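Local coordinates for protein multi-copper Oxidase CueO (Ochrobactrum, PDB 6EVG) that is a laccase-like multi-copper oxidase that probably oxidises phenolic substrates with molecular oxygen and is active towards lignin model compounds and lignosulfonate, at residues A[160-165]-A[219-224]; A[250-255]-A[316-321]. One frame throughout, in Å; residues are numbered along the deposited sequence.

Interaction 1 (A[160-165]-A[219-224])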
loop_
_atom_site.group_PDB
_atom_site.type_symbol
_atom_site.label_atom_id
_atom_site.label_comp_id
_atom_site.label_asym_id
_atom_site.label_seq_id
_atom_site.Cartn_x
_atom_site.Cartn_y
_atom_site.Cartn_z
ATOM N N ARG A 160 -7.757 22.596 -6.938
ATOM C CA ARG A 160 -7.539 22.309 -5.525
ATOM C C ARG A 160 -6.323 23.053 -4.944
ATOM O O ARG A 160 -6.111 23.027 -3.744
ATOM C CB ARG A 160 -7.346 20.794 -5.302
ATOM C CG ARG A 160 -8.598 19.950 -5.602
ATOM C CD ARG A 160 -8.313 18.474 -5.399
ATOM N NE ARG A 160 -9.543 17.713 -5.614
ATOM C CZ ARG A 160 -9.853 17.054 -6.709
ATOM N NH1 ARG A 160 -8.993 16.862 -7.679
ATOM N NH2 ARG A 160 -11.079 16.553 -6.809
ATOM N N GLY A 161 -5.473 23.586 -5.805
ATOM C CA GLY A 161 -4.250 24.172 -5.334
ATOM C C GLY A 161 -3.130 23.206 -5.062
ATOM O O GLY A 161 -2.255 23.459 -4.214
ATOM N N LEU A 162 -3.126 22.066 -5.737
ATOM C CA LEU A 162 -2.158 21.023 -5.456
ATOM C C LEU A 162 -1.077 21.016 -6.525
ATOM O O LEU A 162 -1.371 21.142 -7.737
ATOM C CB LEU A 162 -2.802 19.671 -5.434
ATOM C CG LEU A 162 -3.842 19.442 -4.328
ATOM C CD1 LEU A 162 -4.596 18.141 -4.501
ATOM C CD2 LEU A 162 -3.224 19.514 -2.966
ATOM N N PRO A 163 0.180 20.766 -6.147
ATOM C CA PRO A 163 1.252 20.512 -7.131
ATOM C C PRO A 163 0.877 19.276 -7.960
ATOM O O PRO A 163 0.374 18.322 -7.387
ATOM C CB PRO A 163 2.479 20.270 -6.248
ATOM C CG PRO A 163 2.165 20.887 -4.912
ATOM C CD PRO A 163 0.704 20.671 -4.762
ATOM N N GLU A 164 1.184 19.306 -9.246
ATOM C CA GLU A 164 0.802 18.230 -10.141
ATOM C C GLU A 164 1.760 18.015 -11.304
ATOM O O GLU A 164 1.386 17.278 -12.244
ATOM C CB GLU A 164 -0.652 18.435 -10.618
ATOM C CG GLU A 164 -0.848 19.643 -11.488
ATOM C CD GLU A 164 -2.160 19.737 -12.222
ATOM O OE1 GLU A 164 -2.872 18.759 -12.203
ATOM O OE2 GLU A 164 -2.452 20.773 -12.806
ATOM N N ASP A 165 2.981 18.547 -11.221
ATOM C CA ASP A 165 3.951 18.344 -12.325
ATOM C C ASP A 165 4.785 17.095 -11.993
ATOM O O ASP A 165 5.687 17.156 -11.149
ATOM C CB ASP A 165 4.844 19.609 -12.439
ATOM C CG ASP A 165 5.678 19.701 -13.663
ATOM O OD1 ASP A 165 5.649 18.751 -14.464
ATOM O OD2 ASP A 165 6.410 20.737 -13.839
ATOM N N ILE A 219 6.101 24.541 -2.848
ATOM C CA ILE A 219 5.321 23.432 -2.226
ATOM C C ILE A 219 5.402 22.211 -3.138
ATOM O O ILE A 219 5.114 22.269 -4.348
ATOM C CB ILE A 219 3.853 23.860 -2.052
ATOM C CG1 ILE A 219 3.645 25.136 -1.302
ATOM C CG2 ILE A 219 3.055 22.692 -1.429
ATOM C CD1 ILE A 219 4.158 25.125 0.026
ATOM N N VAL A 220 5.801 21.082 -2.538
ATOM C CA VAL A 220 5.985 19.828 -3.241
ATOM C C VAL A 220 5.054 18.792 -2.651
ATOM O O VAL A 220 4.932 18.650 -1.449
ATOM C CB VAL A 220 7.463 19.408 -3.149
ATOM C CG1 VAL A 220 7.703 17.981 -3.669
ATOM C CG2 VAL A 220 8.328 20.394 -3.890
ATOM N N ARG A 221 4.425 18.017 -3.545
ATOM C CA ARG A 221 3.557 16.892 -3.179
ATOM C C ARG A 221 4.358 15.605 -3.219
ATOM O O ARG A 221 4.962 15.290 -4.260
ATOM C CB ARG A 221 2.408 16.865 -4.159
ATOM C CG ARG A 221 1.359 15.820 -4.026
ATOM C CD ARG A 221 0.336 16.066 -5.212
ATOM N NE ARG A 221 -0.861 15.281 -5.088
ATOM C CZ ARG A 221 -1.861 15.449 -5.963
ATOM N NH1 ARG A 221 -1.736 16.377 -6.936
ATOM N NH2 ARG A 221 -2.945 14.711 -5.845
ATOM N N LEU A 222 4.345 14.877 -2.103
ATOM C CA LEU A 222 4.991 13.558 -2.017
ATOM C C LEU A 222 3.874 12.557 -1.832
ATOM O O LEU A 222 3.062 12.639 -0.912
ATOM C CB LEU A 222 5.945 13.510 -0.805
ATOM C CG LEU A 222 7.026 14.611 -0.773
ATOM C CD1 LEU A 222 7.813 14.544 0.538
ATOM C CD2 LEU A 222 7.964 14.500 -1.956
ATOM N N ARG A 223 3.832 11.563 -2.742
ATOM C CA ARG A 223 2.825 10.511 -2.712
ATOM C C ARG A 223 3.536 9.288 -2.142
ATOM O O ARG A 223 4.350 8.649 -2.819
ATOM C CB ARG A 223 2.243 10.260 -4.076
ATOM C CG ARG A 223 1.614 11.492 -4.712
ATOM C CD ARG A 223 0.695 11.147 -5.825
ATOM N NE ARG A 223 0.339 12.251 -6.674
ATOM C CZ ARG A 223 -0.839 12.388 -7.290
ATOM N NH1 ARG A 223 -1.889 11.659 -6.907
ATOM N NH2 ARG A 223 -0.925 13.232 -8.266
ATOM N N ILE A 224 3.284 8.990 -0.847
ATOM C CA ILE A 224 4.083 8.037 -0.085
ATOM C C ILE A 224 3.289 6.719 0.059
ATOM O O ILE A 224 2.166 6.712 0.509
ATOM C CB ILE A 224 4.437 8.574 1.299
ATOM C CG1 ILE A 224 5.118 9.982 1.179
ATOM C CG2 ILE A 224 5.369 7.583 2.003
ATOM C CD1 ILE A 224 5.432 10.629 2.530
#
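R221 reaches out from strand 219-226 and meets L162 and P163 of loop 160-165. R221 CB lies 4.0 Å from P163 CB. CG stands anti to the backbone N (chi1 -180°), and the extended chain beyond it takes CD past P163 and sets the guanidinium alongside the P163 carbonyl. R221 CD is 3.1 Å from P163 O. At the tip, R221 NH1 donates to P163 O at 2.9 Å. The bond is nearly straight (164° at the hydrogen), and the oxygen lies in the guanidinium plane. L162 CD1 covers one face, toward the rim, 4.0 Å from R221 NH2. R223 NH2 sits over the centre of the opposite face. Strand 219-226 belongs to a sheet of the second cupredoxin-like domain, as expected for a multicopper oxidase, and loop 160-165 leads from strand 148-153 of the first into strand 170-178 beside it. Two acidic side chains hold the guanidinium further: E271 takes NH2 and D157 takes NH1, both as salt bridges. A leucine at R221 would probably leave the carboxylates of E271 and D157 without this cationic partner and the P163 carbonyl without its side-chain donor. Before the arginine, the proline ring packs on the strand backbone, P163 CG lying 3.3 Å from I219 O. P163 CG also meets I219 CG2 at 4.0 Å.

Interaction 2 (A[250-255]-A[316-321])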
loop_
_atom_site.group_PDB
_atom_site.type_symbol
_atom_site.label_atom_id
_atom_site.label_comp_id
_atom_site.label_asym_id
_atom_site.label_seq_id
_atom_site.Cartn_x
_atom_site.Cartn_y
_atom_site.Cartn_z
ATOM N N GLY A 250 -8.004 6.350 0.034
ATOM C CA GLY A 250 -9.214 6.582 -0.681
ATOM C C GLY A 250 -9.448 7.998 -1.124
ATOM O O GLY A 250 -10.569 8.310 -1.582
ATOM N N GLY A 251 -8.444 8.855 -0.983
ATOM C CA GLY A 251 -8.514 10.197 -1.521
ATOM C C GLY A 251 -8.448 11.308 -0.487
ATOM O O GLY A 251 -7.923 11.132 0.632
ATOM N N PHE A 252 -8.885 12.466 -0.919
ATOM C CA PHE A 252 -8.635 13.712 -0.174
ATOM C C PHE A 252 -9.413 13.749 1.106
ATOM O O PHE A 252 -10.530 13.224 1.247
ATOM C CB PHE A 252 -8.940 14.914 -1.056
ATOM C CG PHE A 252 -8.101 15.015 -2.270
ATOM C CD1 PHE A 252 -6.708 15.106 -2.179
ATOM C CD2 PHE A 252 -8.663 14.935 -3.576
ATOM C CE1 PHE A 252 -5.922 15.172 -3.289
ATOM C CE2 PHE A 252 -7.831 14.995 -4.691
ATOM C CZ PHE A 252 -6.471 15.108 -4.556
ATOM N N ILE A 253 -8.827 14.501 2.052
ATOM C CA ILE A 253 -9.540 14.892 3.290
ATOM C C ILE A 253 -9.939 16.340 3.188
ATOM O O ILE A 253 -9.224 17.162 2.623
ATOM C CB ILE A 253 -8.811 14.599 4.546
ATOM C CG1 ILE A 253 -7.443 15.202 4.542
ATOM C CG2 ILE A 253 -8.825 13.114 4.840
ATOM C CD1 ILE A 253 -6.791 15.274 5.943
ATOM N N GLY A 254 -11.114 16.615 3.742
ATOM C CA GLY A 254 -11.656 17.958 3.639
ATOM C C GLY A 254 -10.826 19.043 4.297
ATOM O O GLY A 254 -10.712 20.128 3.754
ATOM N N ASN A 255 -10.223 18.691 5.440
ATOM C CA ASN A 255 -9.405 19.634 6.231
ATOM C C ASN A 255 -7.998 19.085 6.402
ATOM O O ASN A 255 -7.698 18.472 7.403
ATOM C CB ASN A 255 -10.110 19.882 7.568
ATOM C CG ASN A 255 -11.591 20.275 7.372
ATOM O OD1 ASN A 255 -11.915 21.145 6.581
ATOM N ND2 ASN A 255 -12.467 19.634 8.080
ATOM N N ASP A 316 -5.992 24.947 2.390
ATOM C CA ASP A 316 -6.621 24.667 3.689
ATOM C C ASP A 316 -7.825 23.792 3.629
ATOM O O ASP A 316 -8.137 23.154 4.624
ATOM C CB ASP A 316 -7.025 25.980 4.347
ATOM C CG ASP A 316 -5.838 26.834 4.776
ATOM O OD1 ASP A 316 -4.739 26.294 5.079
ATOM O OD2 ASP A 316 -6.085 28.051 4.815
ATOM N N ARG A 317 -8.505 23.763 2.491
ATOM C CA ARG A 317 -9.727 22.983 2.374
ATOM C C ARG A 317 -9.748 22.240 1.020
ATOM O O ARG A 317 -9.345 22.788 0.044
ATOM C CB ARG A 317 -10.990 23.870 2.498
ATOM C CG ARG A 317 -12.272 23.054 2.659
ATOM C CD ARG A 317 -13.442 23.861 3.178
ATOM N NE ARG A 317 -13.770 24.867 2.234
ATOM C CZ ARG A 317 -14.908 24.862 1.581
ATOM N NH1 ARG A 317 -15.754 23.865 1.758
ATOM N NH2 ARG A 317 -15.180 25.834 0.758
ATOM N N LEU A 318 -10.170 20.978 1.057
ATOM C CA LEU A 318 -10.323 20.163 -0.131
ATOM C C LEU A 318 -11.711 19.532 -0.134
ATOM O O LEU A 318 -12.446 19.600 0.863
ATOM C CB LEU A 318 -9.224 19.101 -0.184
ATOM C CG LEU A 318 -7.796 19.628 -0.310
ATOM C CD1 LEU A 318 -6.822 18.497 -0.132
ATOM C CD2 LEU A 318 -7.566 20.360 -1.629
ATOM N N ASP A 319 -12.040 18.811 -1.213
ATOM C CA ASP A 319 -13.291 18.099 -1.365
ATOM C C ASP A 319 -13.168 16.682 -0.808
ATOM O O ASP A 319 -12.907 15.745 -1.533
ATOM C CB ASP A 319 -13.673 18.063 -2.846
ATOM C CG ASP A 319 -12.586 17.466 -3.761
ATOM O OD1 ASP A 319 -11.408 17.854 -3.630
ATOM O OD2 ASP A 319 -12.904 16.647 -4.665
ATOM N N GLY A 320 -13.361 16.505 0.442
ATOM C CA GLY A 320 -13.314 15.210 1.072
ATOM C C GLY A 320 -14.678 14.858 1.614
ATOM O O GLY A 320 -15.629 15.642 1.528
ATOM N N PRO A 321 -14.821 13.647 2.182
ATOM C CA PRO A 321 -16.045 13.209 2.753
ATOM C C PRO A 321 -16.398 13.997 4.026
ATOM O O PRO A 321 -15.535 14.519 4.713
ATOM C CB PRO A 321 -15.811 11.743 3.011
ATOM C CG PRO A 321 -14.359 11.634 3.232
ATOM C CD PRO A 321 -13.781 12.617 2.260
HETATM O O HOH W 1 -12.764 14.515 4.735
#
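F252 and L318 cross at an angle, with F252 CD1 4.0 Å from L318 CD1. The F252 CB bond points toward 316-321, and CG stands anti to the carbonyl carbon (chi1 -62°). D319 approaches the same ring near CD2, its carboxylate plane turned 40° from that of the ring. D319 OD1 is also held by R160 in a salt bridge. L318 CB rests against the next carbonyl, 3.4 Å from I253 O.

The tight part of the contact is at G254 and G320, where the backbones come together. G320 CA lies 3.4 Å from F252 O and close to G254 N. A side chain at G320 would run into the backbone of 252-254, and glycine avoids that clash. Beyond it, P321 CD also touches the F252 carbonyl. L318 N donates to G254 O at 2.9 Å. Two weaker CA-H...O contacts join this bond. R317 CA points its hydrogen at G254 O, and G254 CA points its own at L318 O.

The outer side is looser. R317 and D316 are exposed. Of the R317 side chain, CG comes nearest, R317 CG lying 3.5 Å from G254 O. At the P321 end a water bridges the backbones. It accepts from G254 N at 2.8 Å and donates to P321 O.

The chain bends at G254 and N255, within the broken edge strand 251-259. The loop between strands 295-303 and 332-336 connects the second and third cupredoxin-like domains, and here it packs on an edge strand of the second. Multicopper oxidases are built of such domains joined in series.

Overall arrangement
From the N terminus, the chain leaves strand 148-153 and enters the 160-165 loop. Interaction 1 closes when strand 219-226 packs against that loop, 54 residues later. The chain then builds more of the same seven-stranded sheet, including its edge strand 251-259. Interaction 2 closes when the 316-321 loop returns to that edge after 61 residues. The two closures follow in series and neither nests nor crosses. The centres of interaction 1 and interaction 2 lie about 14 Å apart, and the two contacts touch. R160 NE and L162 CD1 both pack on the ring of F252. The loops before and after the middle domain therefore meet at one sheet.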